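Local coordinates for telomerase reverse transcriptase (Takifugu rubripes, PDB 4LMO), which extends chromosome ends by reverse-transcribing a template within its own RNA subunit, the chain here being the domain that binds that RNA, at residues A[70-75]-A[178-183]; A[90-95]-A[235-240]; A[120-125]-A[219-224]. All coordinates share one frame; numbering follows the deposited sequence.

Interaction 1 (A[70-75]-A[178-183])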
loop_
_atom_site.group_PDB
_atom_site.type_symbol
_atom_site.label_atom_id
_atom_site.label_comp_id
_atom_site.label_asym_id
_atom_site.label_seq_id
_atom_site.Cartn_x
_atom_site.Cartn_y
_atom_site.Cartn_z
ATOM N N PHE A 70 -10.100 -14.243 -14.844
ATOM C CA PHE A 70 -10.931 -15.106 -14.003
ATOM C C PHE A 70 -10.088 -16.115 -13.226
ATOM O O PHE A 70 -10.383 -16.420 -12.072
ATOM C CB PHE A 70 -11.999 -15.838 -14.828
ATOM C CG PHE A 70 -12.866 -16.759 -14.010
ATOM C CD1 PHE A 70 -12.708 -18.141 -14.088
ATOM C CD2 PHE A 70 -13.825 -16.243 -13.139
ATOM C CE1 PHE A 70 -13.499 -18.990 -13.326
ATOM C CE2 PHE A 70 -14.616 -17.086 -12.374
ATOM C CZ PHE A 70 -14.453 -18.461 -12.469
ATOM N N ASN A 71 -9.038 -16.627 -13.861
ATOM C CA ASN A 71 -8.148 -17.590 -13.220
ATOM C C ASN A 71 -7.284 -16.992 -12.108
ATOM O O ASN A 71 -6.709 -17.728 -11.305
ATOM C CB ASN A 71 -7.283 -18.296 -14.264
ATOM C CG ASN A 71 -8.087 -19.227 -15.156
ATOM O OD1 ASN A 71 -7.842 -19.311 -16.357
ATOM N ND2 ASN A 71 -9.055 -19.932 -14.570
ATOM N N MET A 72 -7.214 -15.662 -12.060
ATOM C CA MET A 72 -6.446 -14.947 -11.040
ATOM C C MET A 72 -7.238 -14.753 -9.745
ATOM O O MET A 72 -6.662 -14.413 -8.710
ATOM C CB MET A 72 -5.996 -13.577 -11.560
ATOM C CG MET A 72 -5.222 -13.592 -12.869
ATOM S SD MET A 72 -4.896 -11.906 -13.422
ATOM C CE MET A 72 -4.302 -12.194 -15.089
ATOM N N VAL A 73 -8.552 -14.960 -9.813
ATOM C CA VAL A 73 -9.447 -14.758 -8.662
ATOM C C VAL A 73 -8.961 -15.422 -7.363
ATOM O O VAL A 73 -8.891 -14.749 -6.331
ATOM C CB VAL A 73 -10.918 -15.151 -8.979
ATOM C CG1 VAL A 73 -11.777 -15.142 -7.719
ATOM C CG2 VAL A 73 -11.514 -14.213 -10.016
ATOM N N PRO A 74 -8.606 -16.729 -7.409
ATOM C CA PRO A 74 -8.157 -17.418 -6.193
ATOM C C PRO A 74 -6.929 -16.780 -5.542
ATOM O O PRO A 74 -6.853 -16.711 -4.313
ATOM C CB PRO A 74 -7.820 -18.828 -6.691
ATOM C CG PRO A 74 -8.682 -19.012 -7.892
ATOM C CD PRO A 74 -8.691 -17.664 -8.550
ATOM N N LEU A 75 -5.988 -16.318 -6.364
ATOM C CA LEU A 75 -4.762 -15.691 -5.877
ATOM C C LEU A 75 -5.009 -14.349 -5.211
ATOM O O LEU A 75 -4.389 -14.029 -4.193
ATOM C CB LEU A 75 -3.759 -15.515 -7.015
ATOM C CG LEU A 75 -2.830 -16.691 -7.299
ATOM C CD1 LEU A 75 -1.910 -16.369 -8.468
ATOM C CD2 LEU A 75 -2.033 -17.039 -6.052
ATOM N N CYS A 178 6.182 -15.238 -14.223
ATOM C CA CYS A 178 4.832 -15.145 -13.688
ATOM C C CYS A 178 3.858 -15.967 -14.526
ATOM O O CYS A 178 3.407 -15.523 -15.589
ATOM C CB CYS A 178 4.383 -13.682 -13.635
ATOM S SG CYS A 178 5.592 -12.553 -12.910
ATOM N N ASP A 179 3.543 -17.167 -14.038
ATOM C CA ASP A 179 2.598 -18.069 -14.698
ATOM C C ASP A 179 1.177 -17.506 -14.699
ATOM O O ASP A 179 0.402 -17.764 -15.625
ATOM C CB ASP A 179 2.595 -19.444 -14.015
ATOM C CG ASP A 179 3.743 -20.340 -14.467
ATOM O OD1 ASP A 179 4.734 -19.841 -15.042
ATOM O OD2 ASP A 179 3.650 -21.564 -14.236
ATOM N N TRP A 180 0.851 -16.736 -13.662
ATOM C CA TRP A 180 -0.500 -16.206 -13.460
ATOM C C TRP A 180 -0.935 -15.215 -14.512
ATOM O O TRP A 180 -2.111 -14.849 -14.573
ATOM C CB TRP A 180 -0.637 -15.605 -12.065
ATOM C CG TRP A 180 0.186 -14.356 -11.837
ATOM C CD1 TRP A 180 1.505 -14.274 -11.406
ATOM C CD2 TRP A 180 -0.244 -12.962 -12.011
ATOM N NE1 TRP A 180 1.909 -12.969 -11.307
ATOM C CE2 TRP A 180 0.912 -12.131 -11.654
ATOM C CE3 TRP A 180 -1.422 -12.340 -12.414
ATOM C CZ2 TRP A 180 0.865 -10.744 -11.704
ATOM C CZ3 TRP A 180 -1.458 -10.940 -12.459
ATOM C CH2 TRP A 180 -0.341 -10.164 -12.112
ATOM N N LEU A 181 0.010 -14.780 -15.345
ATOM C CA LEU A 181 -0.276 -13.870 -16.451
ATOM C C LEU A 181 -0.743 -14.620 -17.695
ATOM O O LEU A 181 -1.343 -14.028 -18.597
ATOM C CB LEU A 181 0.976 -13.062 -16.814
ATOM C CG LEU A 181 1.606 -12.087 -15.818
ATOM C CD1 LEU A 181 2.946 -11.597 -16.348
ATOM C CD2 LEU A 181 0.683 -10.910 -15.542
ATOM N N LYS A 182 -0.467 -15.921 -17.730
ATOM C CA LYS A 182 -0.584 -16.720 -18.950
ATOM C C LYS A 182 -1.914 -17.455 -19.091
ATOM O O LYS A 182 -2.542 -17.826 -18.100
ATOM C CB LYS A 182 0.557 -17.741 -19.018
ATOM C CG LYS A 182 1.944 -17.168 -18.782
ATOM C CD LYS A 182 2.969 -18.278 -18.622
ATOM C CE LYS A 182 4.348 -17.711 -18.334
ATOM N NZ LYS A 182 5.289 -18.747 -17.824
ATOM N N ILE A 183 -2.325 -17.664 -20.340
ATOM C CA ILE A 183 -3.439 -18.558 -20.667
ATOM C C ILE A 183 -2.954 -19.842 -21.344
ATOM O O ILE A 183 -3.743 -20.756 -21.593
ATOM C CB ILE A 183 -4.510 -17.882 -21.559
ATOM C CG1 ILE A 183 -3.880 -16.910 -22.570
ATOM C CG2 ILE A 183 -5.546 -17.177 -20.702
ATOM C CD1 ILE A 183 -3.505 -17.540 -23.897
#
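M72 and W180 meet in a Met-aromatic contact, joining the turn at 70-73 and helix 73-85 to the short 3-10 segment 179-181. M72 SD lies 4.8 Å from the centroid of the six-membered ring of W180, 88° off the ring normal, at the rim. M72 SD comes closest to W180 CE3, at 3.6 Å. Beyond the sulfur, the methyl M72 CE comes within 3.5 Å of the backbone oxygen W180 O. M72 can do both because its chain is extended beyond CG (chi2 175°, chi3 -169°) and crosses the benzo edge obliquely, at CE3 and CZ3. A serine in place of M72 would probably leave that edge without its sulfur neighbour and open a gap beside helix 40-48, whose I44 also touches the methionine. L75 supplies the second touch, its CD1 resting 3.9 Å from W180 CB. L181 CD2 lies 3.6 Å above one face of the W180 indole, toward its rim. Further out, F204 of helix 191-220 meets the indole edge-to-face, and W180 NE1 is hydrogen-bonded to L138 O, satisfying the polar atom of a buried ring. Residues 65-70 and 171-196 probably contact the RNA template, and this pairing ties W180, inside the second region, to M72 and L75, which follow just after the first. A type I turn from F70 to V73 carries M72, with V73 N bonded to F70 O at 3.3 Å.

Interaction 2 (A[90-95]-A[235-240])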
loop_
_atom_site.group_PDB
_atom_site.type_symbol
_atom_site.label_atom_id
_atom_site.label_comp_id
_atom_site.label_asym_id
_atom_site.label_seq_id
_atom_site.Cartn_x
_atom_site.Cartn_y
_atom_site.Cartn_z
ATOM N N ARG A 90 1.333 -5.019 15.147
ATOM C CA ARG A 90 2.508 -5.798 15.546
ATOM C C ARG A 90 3.722 -5.490 14.667
ATOM O O ARG A 90 4.823 -5.275 15.178
ATOM C CB ARG A 90 2.222 -7.302 15.509
ATOM C CG ARG A 90 1.485 -7.859 16.715
ATOM C CD ARG A 90 1.918 -9.295 16.969
ATOM N NE ARG A 90 0.862 -10.108 17.572
ATOM C CZ ARG A 90 0.111 -10.986 16.909
ATOM N NH1 ARG A 90 0.289 -11.183 15.609
ATOM N NH2 ARG A 90 -0.822 -11.677 17.553
ATOM N N LEU A 91 3.512 -5.466 13.351
ATOM C CA LEU A 91 4.592 -5.201 12.398
ATOM C C LEU A 91 5.150 -3.778 12.499
ATOM O O LEU A 91 6.343 -3.569 12.301
ATOM C CB LEU A 91 4.155 -5.525 10.965
ATOM C CG LEU A 91 3.931 -7.008 10.642
ATOM C CD1 LEU A 91 3.266 -7.166 9.284
ATOM C CD2 LEU A 91 5.229 -7.805 10.697
ATOM N N LEU A 92 4.289 -2.812 12.809
ATOM C CA LEU A 92 4.736 -1.457 13.126
ATOM C C LEU A 92 5.489 -1.436 14.461
ATOM O O LEU A 92 6.480 -0.719 14.610
ATOM C CB LEU A 92 3.552 -0.485 13.174
ATOM C CG LEU A 92 2.934 0.008 11.858
ATOM C CD1 LEU A 92 1.540 0.568 12.096
ATOM C CD2 LEU A 92 3.817 1.035 11.162
ATOM N N GLN A 93 5.012 -2.233 15.417
ATOM C CA GLN A 93 5.610 -2.305 16.750
ATOM C C GLN A 93 6.942 -3.044 16.771
ATOM O O GLN A 93 7.734 -2.873 17.698
ATOM C CB GLN A 93 4.641 -2.943 17.750
ATOM C CG GLN A 93 3.624 -1.970 18.333
ATOM C CD GLN A 93 4.270 -0.814 19.078
ATOM O OE1 GLN A 93 4.116 0.344 18.697
ATOM N NE2 GLN A 93 5.008 -1.127 20.136
ATOM N N LYS A 94 7.184 -3.868 15.757
ATOM C CA LYS A 94 8.444 -4.596 15.659
ATOM C C LYS A 94 9.365 -4.022 14.573
ATOM O O LYS A 94 10.380 -4.632 14.223
ATOM C CB LYS A 94 8.195 -6.103 15.480
ATOM C CG LYS A 94 7.748 -6.529 14.088
ATOM C CD LYS A 94 6.797 -7.720 14.125
ATOM C CE LYS A 94 7.469 -9.011 14.572
ATOM N NZ LYS A 94 6.617 -10.194 14.266
ATOM N N THR A 95 9.009 -2.846 14.053
ATOM C CA THR A 95 9.873 -2.114 13.116
ATOM C C THR A 95 10.153 -0.682 13.572
ATOM O O THR A 95 11.305 -0.259 13.590
ATOM C CB THR A 95 9.344 -2.120 11.660
ATOM O OG1 THR A 95 7.989 -1.656 11.626
ATOM C CG2 THR A 95 9.422 -3.522 11.055
ATOM N N PHE A 235 9.316 11.069 8.896
ATOM C CA PHE A 235 8.109 10.249 8.991
ATOM C C PHE A 235 7.758 9.974 10.447
ATOM O O PHE A 235 8.523 9.322 11.155
ATOM C CB PHE A 235 8.306 8.901 8.292
ATOM C CG PHE A 235 8.461 8.993 6.806
ATOM C CD1 PHE A 235 9.723 8.967 6.227
ATOM C CD2 PHE A 235 7.345 9.076 5.979
ATOM C CE1 PHE A 235 9.874 9.036 4.851
ATOM C CE2 PHE A 235 7.488 9.148 4.603
ATOM C CZ PHE A 235 8.754 9.127 4.038
ATOM N N TYR A 236 6.603 10.458 10.892
ATOM C CA TYR A 236 6.103 10.121 12.220
ATOM C C TYR A 236 4.996 9.081 12.118
ATOM O O TYR A 236 4.096 9.216 11.289
ATOM C CB TYR A 236 5.562 11.363 12.936
ATOM C CG TYR A 236 6.616 12.341 13.403
ATOM C CD1 TYR A 236 7.141 12.269 14.693
ATOM C CD2 TYR A 236 7.077 13.351 12.558
ATOM C CE1 TYR A 236 8.105 13.171 15.123
ATOM C CE2 TYR A 236 8.039 14.254 12.979
ATOM C CZ TYR A 236 8.549 14.161 14.259
ATOM O OH TYR A 236 9.503 15.063 14.669
ATOM N N ARG A 237 5.063 8.048 12.953
ATOM C CA ARG A 237 3.916 7.164 13.165
ATOM C C ARG A 237 2.728 8.067 13.475
ATOM O O ARG A 237 2.846 8.980 14.302
ATOM C CB ARG A 237 4.164 6.219 14.340
ATOM C CG ARG A 237 5.220 5.145 14.113
ATOM C CD ARG A 237 4.633 3.862 13.545
ATOM N NE ARG A 237 3.501 3.373 14.332
ATOM C CZ ARG A 237 3.566 2.419 15.257
ATOM N NH1 ARG A 237 4.716 1.817 15.533
ATOM N NH2 ARG A 237 2.466 2.060 15.906
ATOM N N GLN A 238 1.597 7.830 12.816
ATOM C CA GLN A 238 0.458 8.750 12.918
ATOM C C GLN A 238 -0.017 8.958 14.363
ATOM O O GLN A 238 -0.562 10.012 14.689
ATOM C CB GLN A 238 -0.696 8.337 11.984
ATOM C CG GLN A 238 -1.956 7.819 12.667
ATOM C CD GLN A 238 -2.007 6.311 12.761
ATOM O OE1 GLN A 238 -1.417 5.605 11.941
ATOM N NE2 GLN A 238 -2.727 5.806 13.756
ATOM N N GLU A 239 0.214 7.960 15.216
ATOM C CA GLU A 239 -0.106 8.049 16.643
ATOM C C GLU A 239 0.740 9.117 17.336
ATOM O O GLU A 239 0.224 9.892 18.145
ATOM C CB GLU A 239 0.097 6.701 17.346
ATOM C CG GLU A 239 -0.810 5.576 16.865
ATOM C CD GLU A 239 -0.205 4.757 15.738
ATOM O OE1 GLU A 239 0.671 5.276 15.006
ATOM O OE2 GLU A 239 -0.610 3.584 15.583
ATOM N N VAL A 240 2.032 9.150 17.011
ATOM C CA VAL A 240 2.947 10.148 17.568
ATOM C C VAL A 240 2.621 11.528 16.997
ATOM O O VAL A 240 2.730 12.538 17.698
ATOM C CB VAL A 240 4.432 9.811 17.299
ATOM C CG1 VAL A 240 5.332 10.587 18.250
ATOM C CG2 VAL A 240 4.691 8.322 17.446
#
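Bends at chi2 (-90°) and chi3 (-52°) fold R237 so that its guanidinium lies against L92. L92 CB sits over the centre of one guanidinium face, 3.5 Å above the plane, and L92 CD2 reaches the aliphatic part of the arginine at R237 CD, 3.8 Å away. This is apolar contact with the flat face, leaving the N-H groups at the periphery for polar partners. L92 O is 3.2 Å from R237 NH1, but the angle is too poor for a hydrogen bond; NH1 is bonded instead to C96 O, just beyond the helix. At the edge, Q93 OE1 approaches R237 NH1 to 3.5 Å, the amide and guanidinium planes lying 72° apart, while Q93 OE1 accepts its hydrogen bond from L98 N. From the first turn of helix 238-251, E239 OE2 lies at the in-plane edge and forms a salt bridge with R237 NH2, long at 3.4 Å and weak as a hydrogen bond, with a second weak bond from R237 NE to E239 OE1. This carboxylate probably helps to balance the buried arginine's charge and to limit its rotation. R237 occupies the N-cap position of helix 238-251, so the same residue ends strand 234-237 and leads into that helix. The contact thus joins a helix end to a strand-to-helix junction in the telomerase RNA-binding domain, through an arginine packed face-on against leucine.

Interaction 3 (A[120-125]-A[219-224])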
loop_
_atom_site.group_PDB
_atom_site.type_symbol
_atom_site.label_atom_id
_atom_site.label_comp_id
_atom_site.label_asym_id
_atom_site.label_seq_id
_atom_site.Cartn_x
_atom_site.Cartn_y
_atom_site.Cartn_z
ATOM N N HIS A 120 14.437 3.986 6.161
ATOM C CA HIS A 120 14.879 2.592 6.202
ATOM C C HIS A 120 14.013 1.747 7.098
ATOM O O HIS A 120 13.825 0.555 6.843
ATOM C CB HIS A 120 16.344 2.510 6.632
ATOM C CG HIS A 120 16.650 3.253 7.912
ATOM N ND1 HIS A 120 16.990 2.623 9.049
ATOM C CD2 HIS A 120 16.655 4.616 8.200
ATOM C CE1 HIS A 120 17.202 3.534 10.018
ATOM N NE2 HIS A 120 16.996 4.752 9.498
ATOM N N ARG A 121 13.486 2.361 8.156
ATOM C CA ARG A 121 12.524 1.720 9.058
ATOM C C ARG A 121 11.158 1.581 8.396
ATOM O O ARG A 121 10.489 0.560 8.541
ATOM C CB ARG A 121 12.383 2.533 10.348
ATOM C CG ARG A 121 13.603 2.478 11.243
ATOM C CD ARG A 121 13.593 1.192 12.035
ATOM N NE ARG A 121 14.930 0.647 12.205
ATOM C CZ ARG A 121 15.196 -0.516 12.788
ATOM N NH1 ARG A 121 14.211 -1.271 13.268
ATOM N NH2 ARG A 121 16.455 -0.922 12.891
ATOM N N VAL A 122 10.752 2.624 7.677
ATOM C CA VAL A 122 9.509 2.606 6.910
ATOM C C VAL A 122 9.592 1.533 5.823
ATOM O O VAL A 122 8.588 0.890 5.497
ATOM C CB VAL A 122 9.187 3.996 6.316
ATOM C CG1 VAL A 122 7.990 3.931 5.377
ATOM C CG2 VAL A 122 8.930 4.997 7.434
ATOM N N TYR A 123 10.792 1.324 5.285
ATOM C CA TYR A 123 11.022 0.211 4.367
ATOM C C TYR A 123 10.803 -1.152 5.033
ATOM O O TYR A 123 10.119 -2.007 4.472
ATOM C CB TYR A 123 12.411 0.276 3.721
ATOM C CG TYR A 123 12.764 -0.996 2.986
ATOM C CD1 TYR A 123 12.163 -1.308 1.764
ATOM C CD2 TYR A 123 13.672 -1.906 3.526
ATOM C CE1 TYR A 123 12.468 -2.482 1.094
ATOM C CE2 TYR A 123 13.982 -3.086 2.865
ATOM C CZ TYR A 123 13.377 -3.369 1.651
ATOM O OH TYR A 123 13.685 -4.536 0.992
ATOM N N LEU A 124 11.390 -1.359 6.210
ATOM C CA LEU A 124 11.291 -2.649 6.897
ATOM C C LEU A 124 9.836 -3.032 7.174
ATOM O O LEU A 124 9.431 -4.168 6.922
ATOM C CB LEU A 124 12.118 -2.656 8.188
ATOM C CG LEU A 124 13.642 -2.559 8.054
ATOM C CD1 LEU A 124 14.280 -2.281 9.409
ATOM C CD2 LEU A 124 14.236 -3.810 7.417
ATOM N N PHE A 125 9.057 -2.075 7.675
ATOM C CA PHE A 125 7.619 -2.258 7.872
ATOM C C PHE A 125 6.904 -2.622 6.570
ATOM O O PHE A 125 6.171 -3.608 6.514
ATOM C CB PHE A 125 6.982 -1.007 8.485
ATOM C CG PHE A 125 5.482 -0.966 8.357
ATOM C CD1 PHE A 125 4.682 -1.853 9.076
ATOM C CD2 PHE A 125 4.868 -0.050 7.507
ATOM C CE1 PHE A 125 3.302 -1.821 8.951
ATOM C CE2 PHE A 125 3.490 -0.012 7.382
ATOM C CZ PHE A 125 2.705 -0.895 8.108
ATOM N N ALA A 219 -1.365 5.890 5.355
ATOM C CA ALA A 219 -2.231 5.563 6.485
ATOM C C ALA A 219 -1.503 5.580 7.833
ATOM O O ALA A 219 -1.962 6.222 8.783
ATOM C CB ALA A 219 -2.911 4.221 6.257
ATOM N N CYS A 220 -0.362 4.893 7.901
ATOM C CA CYS A 220 0.330 4.633 9.168
ATOM C C CYS A 220 1.272 5.742 9.627
ATOM O O CYS A 220 1.670 5.776 10.791
ATOM C CB CYS A 220 1.103 3.316 9.083
ATOM S SG CYS A 220 0.073 1.898 8.658
ATOM N N PHE A 221 1.632 6.638 8.714
ATOM C CA PHE A 221 2.598 7.682 9.018
ATOM C C PHE A 221 2.098 9.059 8.604
ATOM O O PHE A 221 1.144 9.179 7.832
ATOM C CB PHE A 221 3.932 7.394 8.316
ATOM C CG PHE A 221 4.575 6.100 8.729
ATOM C CD1 PHE A 221 5.443 6.055 9.815
ATOM C CD2 PHE A 221 4.322 4.927 8.026
ATOM C CE1 PHE A 221 6.037 4.859 10.199
ATOM C CE2 PHE A 221 4.912 3.729 8.402
ATOM C CZ PHE A 221 5.773 3.696 9.490
ATOM N N TYR A 222 2.744 10.094 9.132
ATOM C CA TYR A 222 2.598 11.435 8.593
ATOM C C TYR A 222 3.978 12.043 8.397
ATOM O O TYR A 222 4.748 12.186 9.349
ATOM C CB TYR A 222 1.734 12.328 9.490
ATOM C CG TYR A 222 1.452 13.685 8.876
ATOM C CD1 TYR A 222 0.318 13.897 8.094
ATOM C CD2 TYR A 222 2.335 14.751 9.054
ATOM C CE1 TYR A 222 0.063 15.132 7.522
ATOM C CE2 TYR A 222 2.087 15.991 8.484
ATOM C CZ TYR A 222 0.951 16.177 7.722
ATOM O OH TYR A 222 0.705 17.411 7.160
ATOM N N ALA A 223 4.285 12.389 7.154
ATOM C CA ALA A 223 5.556 13.017 6.828
ATOM C C ALA A 223 5.434 14.534 6.851
ATOM O O ALA A 223 4.444 15.094 6.379
ATOM C CB ALA A 223 6.057 12.537 5.475
ATOM N N THR A 224 6.449 15.185 7.414
ATOM C CA THR A 224 6.528 16.643 7.468
ATOM C C THR A 224 7.931 17.114 7.067
ATOM O O THR A 224 8.902 16.363 7.188
ATOM C CB THR A 224 6.119 17.191 8.856
ATOM O OG1 THR A 224 6.023 18.618 8.807
ATOM C CG2 THR A 224 7.118 16.782 9.941
#
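Aromatic contacts lead: F125 and F221 form an offset edge-to-face pair, their centroids 6.0 Å apart and their planes at 68°. The edge of F221 is turned toward the face of F125, and the closest atoms are F125 CD2 and F221 CE2, 3.9 Å apart. The F125 side chain, CG anti to N, carries its ring from helix 119-133 toward the strand. A CH-pi contact involves the neighbouring helical turn, where V122 CG2 stands over one face of F221, 4.1 Å from the ring centroid and 17° off the normal. One ring therefore meets the valine with its face and the phenylalanine with its edge, which would restrict its turning. These residues join helix 119-133 to the point where helix 191-220 gives way to strand 221-224, an element of the two-stranded antiparallel sheet in this mainly helical RNA-binding domain. F221 is the first residue past the helix to leave helical backbone angles. The sulfur contact comes from the last helical residue: C220 SG approaches the F125 ring obliquely, 61° off its normal, and lies 3.9 Å from F125 CZ. Further apolar cover comes from helix 88-93, whose L92 touches F125, C220 and F221.

Interactions 2 and 3 form one cluster, their centres about 7 Å apart, whereas interaction 1 lies across the chain's centre, its centre about 34 Å and 31 Å from theirs. It is on the antiparallel strands 221-224 and 234-237 that the cluster is built: Y236 O and Y222 N are 2.7 Å apart and, just beyond the strand ends, Q238 N and C220 O are 2.9 Å apart, both probable hydrogen bonds. Along the chain, both segments of interaction 3 fall between those of interaction 2, while interaction 1 alternates with each. Helix 191-220 runs from beside interaction 1 to interaction 3. N-terminal and C-terminal parts of the domain are packed together at two places, one beside probable template-contacting regions.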